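Petrobactin biosynthesis protein AsbB (Bacillus anthracis, PDB 3TO3) catalyses the ATP-dependent condensation of spermidine with citryl-spermidine intermediates, a step in making the siderophore petrobactin. Local coordinates at residues L416-K420 and A421-V425; L464-R468 and P469-E473. One frame throughout, in Å; residues are numbered along the deposited sequence.

Contact 1. Residues L416-K420 and A421-V425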
ATOM      1  N   LEU B 416      11.721  20.508 -40.884  1.00 45.56           N
ATOM      2  CA  LEU B 416      12.124  19.107 -41.035  1.00 47.46           C
ATOM      3  C   LEU B 416      11.465  18.214 -40.011  1.00 48.71           C
ATOM      4  O   LEU B 416      11.099  17.095 -40.343  1.00 52.98           O
ATOM      5  CB  LEU B 416      13.621  18.929 -40.938  1.00 46.53           C
ATOM      6  CG  LEU B 416      14.281  19.397 -42.213  1.00 61.19           C
ATOM      7  CD1 LEU B 416      15.688  19.966 -41.919  1.00 60.67           C
ATOM      8  CD2 LEU B 416      14.273  18.234 -43.214  1.00 58.38           C
ATOM      9  N   LEU B 417      11.330  18.700 -38.776  1.00 36.34           N
ATOM     10  CA  LEU B 417      10.795  17.880 -37.710  1.00 44.31           C
ATOM     11  C   LEU B 417       9.349  17.522 -38.030  1.00 48.00           C
ATOM     12  O   LEU B 417       8.964  16.362 -37.992  1.00 49.17           O
ATOM     13  CB  LEU B 417      10.879  18.587 -36.339  1.00 35.65           C
ATOM     14  CG  LEU B 417      10.280  17.737 -35.211  1.00 39.56           C
ATOM     15  CD1 LEU B 417      11.147  16.479 -34.854  1.00 37.62           C
ATOM     16  CD2 LEU B 417      10.002  18.589 -33.967  1.00 36.70           C
ATOM     17  N   ILE B 418       8.561  18.539 -38.346  1.00 45.09           N
ATOM     18  CA  ILE B 418       7.175  18.370 -38.701  1.00 45.76           C
ATOM     19  C   ILE B 418       7.061  17.418 -39.912  1.00 50.40           C
ATOM     20  O   ILE B 418       6.235  16.484 -39.899  1.00 45.59           O
ATOM     21  CB  ILE B 418       6.532  19.725 -39.061  1.00 44.32           C
ATOM     22  CG1 ILE B 418       6.649  20.726 -37.896  1.00 41.77           C
ATOM     23  CG2 ILE B 418       5.107  19.555 -39.450  1.00 41.02           C
ATOM     24  CD1 ILE B 418       6.142  20.207 -36.623  1.00 53.50           C
ATOM     25  N   GLN B 419       7.899  17.639 -40.933  1.00 45.33           N
ATOM     26  CA  GLN B 419       7.813  16.858 -42.178  1.00 52.48           C
ATOM     27  C   GLN B 419       8.120  15.388 -41.986  1.00 51.62           C
ATOM     28  O   GLN B 419       7.509  14.556 -42.635  1.00 58.56           O
ATOM     29  CB  GLN B 419       8.695  17.413 -43.299  1.00 52.13           C
ATOM     30  CG  GLN B 419       8.293  18.774 -43.795  1.00 55.40           C
ATOM     31  CD  GLN B 419       8.977  19.149 -45.099  1.00 54.89           C
ATOM     32  OE1 GLN B 419       9.935  18.500 -45.529  1.00 66.05           O
ATOM     33  NE2 GLN B 419       8.470  20.189 -45.749  1.00 47.14           N
ATOM     34  N   LYS B 420       9.091  15.084 -41.130  1.00 52.40           N
ATOM     35  CA  LYS B 420       9.496  13.707 -40.856  1.00 49.20           C
ATOM     36  C   LYS B 420       8.840  13.024 -39.670  1.00 50.25           C
ATOM     37  O   LYS B 420       8.935  11.815 -39.529  1.00 53.66           O
ATOM     38  CB  LYS B 420      11.010  13.665 -40.661  1.00 54.58           C
ATOM     39  CG  LYS B 420      11.810  13.512 -41.938  1.00 62.06           C
ATOM     40  CD  LYS B 420      11.638  14.663 -42.905  1.00 67.57           C
ATOM     41  CE  LYS B 420      12.230  14.308 -44.283  1.00 73.14           C
ATOM     42  NZ  LYS B 420      11.635  15.149 -45.372  1.00 76.02           N
ATOM     43  N   ALA B 421       8.144  13.776 -38.831  1.00 47.03           N
ATOM     44  CA  ALA B 421       7.653  13.232 -37.570  1.00 45.46           C
ATOM     45  C   ALA B 421       6.162  13.348 -37.448  1.00 53.84           C
ATOM     46  O   ALA B 421       5.488  12.390 -37.079  1.00 65.31           O
ATOM     47  CB  ALA B 421       8.321  13.863 -36.369  1.00 52.18           C
ATOM     48  N   ILE B 422       5.672  14.570 -37.539  1.00 47.14           N
ATOM     49  CA  ILE B 422       4.266  14.830 -37.298  1.00 52.13           C
ATOM     50  C   ILE B 422       3.383  14.429 -38.492  1.00 55.28           C
ATOM     51  O   ILE B 422       2.290  13.876 -38.329  1.00 52.76           O
ATOM     52  CB  ILE B 422       4.039  16.312 -36.900  1.00 48.93           C
ATOM     53  CG1 ILE B 422       4.362  16.508 -35.422  1.00 50.48           C
ATOM     54  CG2 ILE B 422       2.589  16.752 -37.174  1.00 47.81           C
ATOM     55  CD1 ILE B 422       5.825  16.649 -35.113  1.00 54.47           C
ATOM     56  N   ILE B 423       3.857  14.713 -39.693  1.00 47.21           N
ATOM     57  CA  ILE B 423       3.069  14.424 -40.881  1.00 45.74           C
ATOM     58  C   ILE B 423       2.666  12.939 -41.033  1.00 47.60           C
ATOM     59  O   ILE B 423       1.523  12.655 -41.369  1.00 50.12           O
ATOM     60  CB  ILE B 423       3.756  14.978 -42.141  1.00 47.01           C
ATOM     61  CG1 ILE B 423       3.919  16.496 -42.001  1.00 47.07           C
ATOM     62  CG2 ILE B 423       2.985  14.599 -43.437  1.00 43.13           C
ATOM     63  CD1 ILE B 423       2.622  17.232 -41.774  1.00 47.58           C
ATOM     64  N   PRO B 424       3.596  11.996 -40.782  1.00 51.23           N
ATOM     65  CA  PRO B 424       3.236  10.592 -41.019  1.00 47.19           C
ATOM     66  C   PRO B 424       2.198  10.097 -40.029  1.00 51.41           C
ATOM     67  O   PRO B 424       1.390   9.261 -40.388  1.00 50.56           O
ATOM     68  CB  PRO B 424       4.554   9.836 -40.831  1.00 44.84           C
ATOM     69  CG  PRO B 424       5.617  10.886 -40.987  1.00 57.38           C
ATOM     70  CD  PRO B 424       5.012  12.131 -40.403  1.00 52.05           C
ATOM     71  N   VAL B 425       2.222  10.595 -38.800  1.00 42.51           N
ATOM     72  CA  VAL B 425       1.175  10.245 -37.867  1.00 40.16           C
ATOM     73  C   VAL B 425      -0.175  10.719 -38.393  1.00 47.21           C
ATOM     74  O   VAL B 425      -1.147   9.969 -38.361  1.00 54.11           O
ATOM     75  CB  VAL B 425       1.406  10.863 -36.467  1.00 47.36           C
ATOM     76  CG1 VAL B 425       0.269  10.482 -35.555  1.00 43.34           C
ATOM     77  CG2 VAL B 425       2.751  10.414 -35.871  1.00 43.47           C
TER
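Ile418 O and Ile423 N are joined by a well-directed hydrogen bond of 3.0 Å, the bond of a pi-type turn inside helix 410-432. The N-H...O angle is 162°, and the donor meets the carbonyl nearly along the C=O axis. Ile422 N reaches the same Ile418 O at 3.1 Å, but its N-H is badly angled and the bond is weak; the bond from Ala421 N to Leu417 O is weak as well. The widened turn comes just ahead of Pro424, whose ring nitrogen has no hydrogen to give; its CG instead rests 3.7 Å from Lys420 O, and the helix kinks there.

Ile418 has CG1 anti to its carbonyl carbon (chi1 -58°), which sends its two branches to different partners: CD1 meets CD1 of Ile422 at 3.9 Å, while CG2 meets CD1 of Ile423 at 4.1 Å. One residue earlier, CD1 of Leu417 lies 4.1 Å from CB of Ala421. Further out, helix 502-528 packs on Leu417 and Ile422, helix 532-547 on Ile418 and Ile423, and Tyr337 of helix 336-342 on Ile423 and Pro424.

The chemistry is that of a pi-type turn just before a proline kink: one well-directed i+5 bond bridges the point where regular i+4 pairing falters, consistent with the missing N-H of Pro424, within a mostly apolar, buried surround.

Contact 2. Residues L464-R468 and P469-E473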
ATOM      1  N   LEU B 464      -3.848   2.473 -29.219  1.00 59.65           N
ATOM      2  CA  LEU B 464      -4.418   2.640 -30.541  1.00 53.75           C
ATOM      3  C   LEU B 464      -5.961   2.713 -30.629  1.00 50.99           C
ATOM      4  O   LEU B 464      -6.694   1.925 -30.022  1.00 54.39           O
ATOM      5  CB  LEU B 464      -3.877   1.509 -31.398  1.00 50.98           C
ATOM      6  CG  LEU B 464      -4.347   1.282 -32.808  1.00 56.70           C
ATOM      7  CD1 LEU B 464      -3.240   0.542 -33.541  1.00 58.13           C
ATOM      8  CD2 LEU B 464      -5.636   0.490 -32.803  1.00 50.66           C
ATOM      9  N   GLU B 465      -6.435   3.694 -31.386  1.00 45.52           N
ATOM     10  CA  GLU B 465      -7.825   3.773 -31.782  1.00 49.10           C
ATOM     11  C   GLU B 465      -7.932   3.725 -33.314  1.00 51.79           C
ATOM     12  O   GLU B 465      -7.005   4.111 -34.024  1.00 61.25           O
ATOM     13  CB  GLU B 465      -8.460   5.052 -31.234  1.00 52.46           C
ATOM     14  CG  GLU B 465      -8.536   5.059 -29.718  1.00 62.14           C
ATOM     15  CD  GLU B 465      -9.311   6.246 -29.134  1.00 72.62           C
ATOM     16  OE1 GLU B 465      -9.764   7.132 -29.886  1.00 76.52           O
ATOM     17  OE2 GLU B 465      -9.470   6.286 -27.900  1.00 77.91           O
ATOM     18  N   PHE B 466      -9.065   3.262 -33.823  1.00 55.17           N
ATOM     19  CA  PHE B 466      -9.316   3.312 -35.257  1.00 58.04           C
ATOM     20  C   PHE B 466     -10.792   3.529 -35.581  1.00 62.10           C
ATOM     21  O   PHE B 466     -11.669   3.228 -34.772  1.00 64.85           O
ATOM     22  CB  PHE B 466      -8.774   2.064 -35.968  1.00 59.52           C
ATOM     23  CG  PHE B 466      -9.545   0.817 -35.692  1.00 62.87           C
ATOM     24  CD1 PHE B 466     -10.716   0.541 -36.391  1.00 69.72           C
ATOM     25  CD2 PHE B 466      -9.090  -0.101 -34.754  1.00 58.04           C
ATOM     26  CE1 PHE B 466     -11.422  -0.623 -36.151  1.00 69.67           C
ATOM     27  CE2 PHE B 466      -9.799  -1.267 -34.495  1.00 55.26           C
ATOM     28  CZ  PHE B 466     -10.965  -1.530 -35.200  1.00 64.96           C
ATOM     29  N   TYR B 467     -11.045   4.094 -36.757  1.00 61.47           N
ATOM     30  CA  TYR B 467     -12.390   4.373 -37.197  1.00 63.71           C
ATOM     31  C   TYR B 467     -12.645   3.493 -38.410  1.00 71.17           C
ATOM     32  O   TYR B 467     -12.096   3.727 -39.481  1.00 73.47           O
ATOM     33  CB  TYR B 467     -12.559   5.860 -37.536  1.00 62.82           C
ATOM     34  CG  TYR B 467     -13.988   6.220 -37.913  1.00 69.22           C
ATOM     35  CD1 TYR B 467     -15.042   5.941 -37.052  1.00 68.10           C
ATOM     36  CD2 TYR B 467     -14.286   6.818 -39.142  1.00 71.11           C
ATOM     37  CE1 TYR B 467     -16.343   6.246 -37.399  1.00 73.14           C
ATOM     38  CE2 TYR B 467     -15.600   7.134 -39.500  1.00 65.76           C
ATOM     39  CZ  TYR B 467     -16.620   6.850 -38.624  1.00 75.27           C
ATOM     40  OH  TYR B 467     -17.933   7.148 -38.968  1.00 80.94           O
ATOM     41  N   ARG B 468     -13.496   2.492 -38.230  1.00 70.21           N
ATOM     42  CA  ARG B 468     -13.661   1.407 -39.196  1.00 70.70           C
ATOM     43  C   ARG B 468     -13.994   1.878 -40.614  1.00 70.37           C
ATOM     44  O   ARG B 468     -13.424   1.386 -41.580  1.00 65.72           O
ATOM     45  CB  ARG B 468     -14.718   0.409 -38.688  1.00 70.31           C
ATOM     46  CG  ARG B 468     -14.912  -0.823 -39.558  1.00 72.08           C
ATOM     47  CD  ARG B 468     -15.838  -1.836 -38.882  1.00 80.77           C
ATOM     48  NE  ARG B 468     -15.162  -2.480 -37.758  1.00 87.34           N
ATOM     49  CZ  ARG B 468     -14.614  -3.689 -37.808  1.00 85.26           C
ATOM     50  NH1 ARG B 468     -14.687  -4.403 -38.929  1.00 92.07           N
ATOM     51  NH2 ARG B 468     -14.006  -4.187 -36.735  1.00 74.27           N
ATOM     52  N   PRO B 469     -14.924   2.833 -40.748  1.00 73.75           N
ATOM     53  CA  PRO B 469     -15.230   3.321 -42.099  1.00 72.98           C
ATOM     54  C   PRO B 469     -14.028   3.915 -42.839  1.00 72.70           C
ATOM     55  O   PRO B 469     -14.095   3.982 -44.060  1.00 77.47           O
ATOM     56  CB  PRO B 469     -16.284   4.402 -41.847  1.00 74.79           C
ATOM     57  CG  PRO B 469     -16.969   3.947 -40.590  1.00 79.35           C
ATOM     58  CD  PRO B 469     -15.845   3.389 -39.743  1.00 78.54           C
ATOM     59  N   PHE B 470     -12.964   4.330 -42.147  1.00 56.06           N
ATOM     60  CA  PHE B 470     -11.804   4.873 -42.850  1.00 60.24           C
ATOM     61  C   PHE B 470     -10.754   3.841 -43.312  1.00 71.49           C
ATOM     62  O   PHE B 470      -9.819   4.187 -44.038  1.00 75.25           O
ATOM     63  CB  PHE B 470     -11.098   5.945 -42.001  1.00 61.34           C
ATOM     64  CG  PHE B 470     -11.683   7.331 -42.142  1.00 59.42           C
ATOM     65  CD1 PHE B 470     -13.003   7.512 -42.562  1.00 64.01           C
ATOM     66  CD2 PHE B 470     -10.905   8.448 -41.875  1.00 46.34           C
ATOM     67  CE1 PHE B 470     -13.528   8.776 -42.707  1.00 58.31           C
ATOM     68  CE2 PHE B 470     -11.420   9.718 -42.028  1.00 53.42           C
ATOM     69  CZ  PHE B 470     -12.731   9.888 -42.444  1.00 56.10           C
ATOM     70  N   LEU B 471     -10.873   2.592 -42.884  1.00 68.54           N
ATOM     71  CA  LEU B 471      -9.829   1.620 -43.195  1.00 69.94           C
ATOM     72  C   LEU B 471      -9.703   1.385 -44.704  1.00 78.27           C
ATOM     73  O   LEU B 471     -10.703   1.316 -45.412  1.00 82.25           O
ATOM     74  CB  LEU B 471     -10.082   0.308 -42.456  1.00 67.12           C
ATOM     75  CG  LEU B 471     -10.297   0.456 -40.944  1.00 66.85           C
ATOM     76  CD1 LEU B 471     -10.733  -0.854 -40.318  1.00 61.69           C
ATOM     77  CD2 LEU B 471      -9.035   1.002 -40.256  1.00 62.63           C
ATOM     78  N   LYS B 472      -8.469   1.298 -45.196  1.00 85.27           N
ATOM     79  CA  LYS B 472      -8.239   1.051 -46.615  1.00 94.02           C
ATOM     80  C   LYS B 472      -8.821  -0.313 -46.947  1.00 96.62           C
ATOM     81  O   LYS B 472      -9.447  -0.486 -47.998  1.00105.06           O
ATOM     82  CB  LYS B 472      -6.750   1.113 -46.979  1.00 97.18           C
ATOM     83  CG  LYS B 472      -6.361   2.185 -48.017  1.00100.62           C
ATOM     84  CD  LYS B 472      -5.169   1.688 -48.856  1.00105.33           C
ATOM     85  CE  LYS B 472      -4.204   2.805 -49.269  1.00106.16           C
ATOM     86  NZ  LYS B 472      -2.760   2.339 -49.268  1.00100.72           N
ATOM     87  N   GLU B 473      -8.612  -1.284 -46.060  1.00 90.48           N
ATOM     88  CA  GLU B 473      -9.354  -2.540 -46.155  1.00 97.66           C
ATOM     89  C   GLU B 473     -10.028  -2.924 -44.824  1.00 94.67           C
ATOM     90  O   GLU B 473      -9.377  -3.367 -43.875  1.00 89.11           O
ATOM     91  CB  GLU B 473      -8.414  -3.643 -46.649  1.00104.26           C
ATOM     92  CG  GLU B 473      -6.941  -3.240 -46.589  1.00110.68           C
ATOM     93  CD  GLU B 473      -6.013  -4.265 -47.217  1.00122.00           C
ATOM     94  OE1 GLU B 473      -4.862  -4.406 -46.741  1.00125.14           O
ATOM     95  OE2 GLU B 473      -6.429  -4.924 -48.194  1.00127.27           O
TER
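Pro469 covers one face of the Tyr467 ring with the CB-CG-CD side of its pyrrolidine, its CD 3.5 Å from the ring centroid and only 3° off the normal, a CH-pi contact. The neighbouring CG is 3.5 Å from Tyr467 CZ, so the pyrrolidine reaches from the ring centre toward the phenol end. Phe470 comes to the same tyrosine at its edge: the two rings make an offset edge-to-face pair, with planes at 69° and centroids 5.5 Å apart, the edge of Tyr467 directed at the face of Phe470. Tyr467 CG is anti to the backbone N (chi1 -176°), which swings the ring alongside the chain that follows and presents it to both residues. Phe466, on the other side of the strand, sends CD1 to within 4.2 Å of CD1 of Leu471.

Two backbone bonds shape the 3-10 turn that brings these groups together: Phe470 N to Tyr467 O at 2.9 Å, and Leu471 N to Arg468 O at 3.1 Å.

The turn follows strand 465-467, the middle strand of a three-stranded sheet between 434-435 and 497-498. Arg468 forms a salt bridge with Glu497 of the latter strand. Leu504 of helix 502-528 touches both Tyr467 and Phe470, and Arg556 of helix 554-560 adds a cation-pi contact to Phe470.

Overall arrangement
Contacts 1 and 2 follow one another along the chain within its FhuF-like part, with centres 21 Å apart and nearest atoms about 9 Å apart; they do not touch. Helix 410-432, which carries contact 1, leads into strand 434-435, which pairs antiparallel with the strand of contact 2. Helix 502-528 borders both contacts. Contact 1 is the one nearer the nucleotide, though it does not touch it: the side chain of Leu417 is about 8 Å from that of ATP-binding Tyr391, and that of Ile422 about 13 Å from the bound ATP. Contact 2 lies away from these sites.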